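Local coordinates for nucleoprotein (PDB 3OV9) that encapsidates the viral genomic RNA, protecting it from nucleases, and assembles into ring-shaped hexamers; the resulting nucleocapsid is the template for transcription and replication, at residues A[4-7]-A[8-12]. Residues are numbered along the deposited sequence; the frame is centred on the assembly and turned at random.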
loop_
_atom_site.group_PDB
_atom_site.type_symbol
_atom_site.label_atom_id
_atom_site.label_comp_id
_atom_site.label_asym_id
_atom_site.label_seq_id
_atom_site.Cartn_x
_atom_site.Cartn_y
_atom_site.Cartn_z
ATOM N N TYR A 4 26.504 22.508 -38.701
ATOM C CA TYR A 4 26.301 22.411 -37.254
ATOM C C TYR A 4 27.428 21.673 -36.542
ATOM O O TYR A 4 27.727 21.964 -35.381
ATOM C CB TYR A 4 24.944 21.776 -36.938
ATOM C CG TYR A 4 23.786 22.534 -37.542
ATOM C CD1 TYR A 4 23.012 21.970 -38.555
ATOM C CD2 TYR A 4 23.478 23.829 -37.119
ATOM C CE1 TYR A 4 21.949 22.668 -39.121
ATOM C CE2 TYR A 4 22.419 24.537 -37.680
ATOM C CZ TYR A 4 21.660 23.951 -38.679
ATOM O OH TYR A 4 20.613 24.646 -39.235
ATOM N N GLN A 5 28.052 20.726 -37.239
ATOM C CA GLN A 5 29.217 20.026 -36.705
ATOM C C GLN A 5 30.375 21.000 -36.518
ATOM O O GLN A 5 31.026 20.997 -35.474
ATOM C CB GLN A 5 29.621 18.853 -37.603
ATOM C CG GLN A 5 28.605 17.716 -37.609
ATOM C CD GLN A 5 29.051 16.524 -38.431
ATOM O OE1 GLN A 5 29.202 15.422 -37.910
ATOM N NE2 GLN A 5 29.266 16.739 -39.726
ATOM N N GLU A 6 30.603 21.849 -37.523
ATOM C CA GLU A 6 31.643 22.878 -37.455
ATOM C C GLU A 6 31.385 23.871 -36.323
ATOM O O GLU A 6 32.309 24.242 -35.597
ATOM C CB GLU A 6 31.773 23.621 -38.792
ATOM C CG GLU A 6 32.894 24.662 -38.821
ATOM C CD GLU A 6 32.853 25.565 -40.047
ATOM O OE1 GLU A 6 31.747 25.849 -40.560
ATOM O OE2 GLU A 6 33.935 26.003 -40.490
ATOM N N LEU A 7 30.131 24.294 -36.177
ATOM C CA LEU A 7 29.747 25.227 -35.118
ATOM C C LEU A 7 29.994 24.626 -33.737
ATOM O O LEU A 7 30.421 25.320 -32.817
ATOM C CB LEU A 7 28.283 25.650 -35.269
ATOM C CG LEU A 7 27.967 26.574 -36.451
ATOM C CD1 LEU A 7 26.517 26.439 -36.870
ATOM C CD2 LEU A 7 28.312 28.033 -36.138
ATOM N N ARG A 8 29.734 23.326 -33.616
ATOM C CA ARG A 8 29.925 22.599 -32.365
ATOM C C ARG A 8 31.404 22.458 -31.988
ATOM O O ARG A 8 31.765 22.606 -30.817
ATOM C CB ARG A 8 29.274 21.223 -32.475
ATOM C CG ARG A 8 28.790 20.661 -31.178
ATOM C CD ARG A 8 29.684 19.556 -30.680
ATOM N NE ARG A 8 28.885 18.405 -30.266
ATOM C CZ ARG A 8 29.276 17.493 -29.388
ATOM N NH1 ARG A 8 30.459 17.607 -28.806
ATOM N NH2 ARG A 8 28.478 16.480 -29.082
ATOM N N VAL A 9 32.248 22.172 -32.980
ATOM C CA VAL A 9 33.681 22.034 -32.718
ATOM C C VAL A 9 34.315 23.379 -32.380
ATOM O O VAL A 9 35.159 23.450 -31.482
ATOM C CB VAL A 9 34.466 21.280 -33.840
ATOM C CG1 VAL A 9 34.031 19.820 -33.914
ATOM C CG2 VAL A 9 34.316 21.957 -35.187
ATOM N N GLN A 10 33.894 24.447 -33.057
ATOM C CA GLN A 10 34.420 25.779 -32.738
ATOM C C GLN A 10 33.899 26.299 -31.390
ATOM O O GLN A 10 34.583 27.074 -30.717
ATOM C CB GLN A 10 34.215 26.789 -33.882
ATOM C CG GLN A 10 32.779 27.158 -34.193
ATOM C CD GLN A 10 32.641 28.027 -35.435
ATOM O OE1 GLN A 10 33.143 27.688 -36.510
ATOM N NE2 GLN A 10 31.945 29.151 -35.292
ATOM N N PHE A 11 32.707 25.855 -30.994
ATOM C CA PHE A 11 32.200 26.132 -29.646
ATOM C C PHE A 11 33.108 25.476 -28.600
ATOM O O PHE A 11 33.445 26.093 -27.585
ATOM C CB PHE A 11 30.753 25.643 -29.494
ATOM C CG PHE A 11 30.105 26.034 -28.186
ATOM C CD1 PHE A 11 30.020 25.123 -27.138
ATOM C CD2 PHE A 11 29.558 27.303 -28.016
ATOM C CE1 PHE A 11 29.418 25.480 -25.931
ATOM C CE2 PHE A 11 28.952 27.667 -26.816
ATOM C CZ PHE A 11 28.883 26.752 -25.775
ATOM N N ALA A 12 33.521 24.238 -28.872
ATOM C CA ALA A 12 34.404 23.488 -27.974
ATOM C C ALA A 12 35.803 24.099 -27.857
ATOM O O ALA A 12 36.491 23.899 -26.855
ATOM C CB ALA A 12 34.491 22.028 -28.412
HETATM O O HOH W 1 30.199 28.077 -32.754
#
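Gln-10 folds back over the preceding turn of helix 4-13 and meets both Glu-6 and Leu-7. Its CG is set between its own backbone N and carbonyl carbon (chi1 66°), which brings that methylene to 3.3 Å from Glu-6 O and equally close to Leu-7 O. With chi2 extended as well, the amide lies alongside Leu-7, with NE2 3.9 Å from Leu-7 CD2, while OE1 faces the Glu-6 methylene, 3.8 Å from CG. The carboxylate of Glu-6 is turned 62° from this amide, and the two side chains touch by van der Waals contact. A water donates to Leu-7 O at 2.8 Å and weakly accepts from Gln-10 NE2, a loose bridge from backbone to amide. That carbonyl also receives the Phe-11 N-H at 3.0 Å and therefore has two donors. In one of its two modelled conformers, Val-9 places CG1 3.6 Å from Gln-5 O, with CG2 near Glu-6 O. Arg-8 touches the carbonyls of Tyr-4 and Gln-5 through CB; beyond it the chain kinks at chi2 and chi3. Across the subunit boundary, Gln-5 OE1 accepts from Ile-209 N of the second subunit, and Phe-11 meets Trp-114 of that subunit. Four successive i to i+4 backbone bonds, from Tyr-4–Arg-8 to Leu-7–Phe-11, mark a regular alpha-helix: the N-terminal arm helix, which docks on a neighbouring subunit within the region essential for oligomerization.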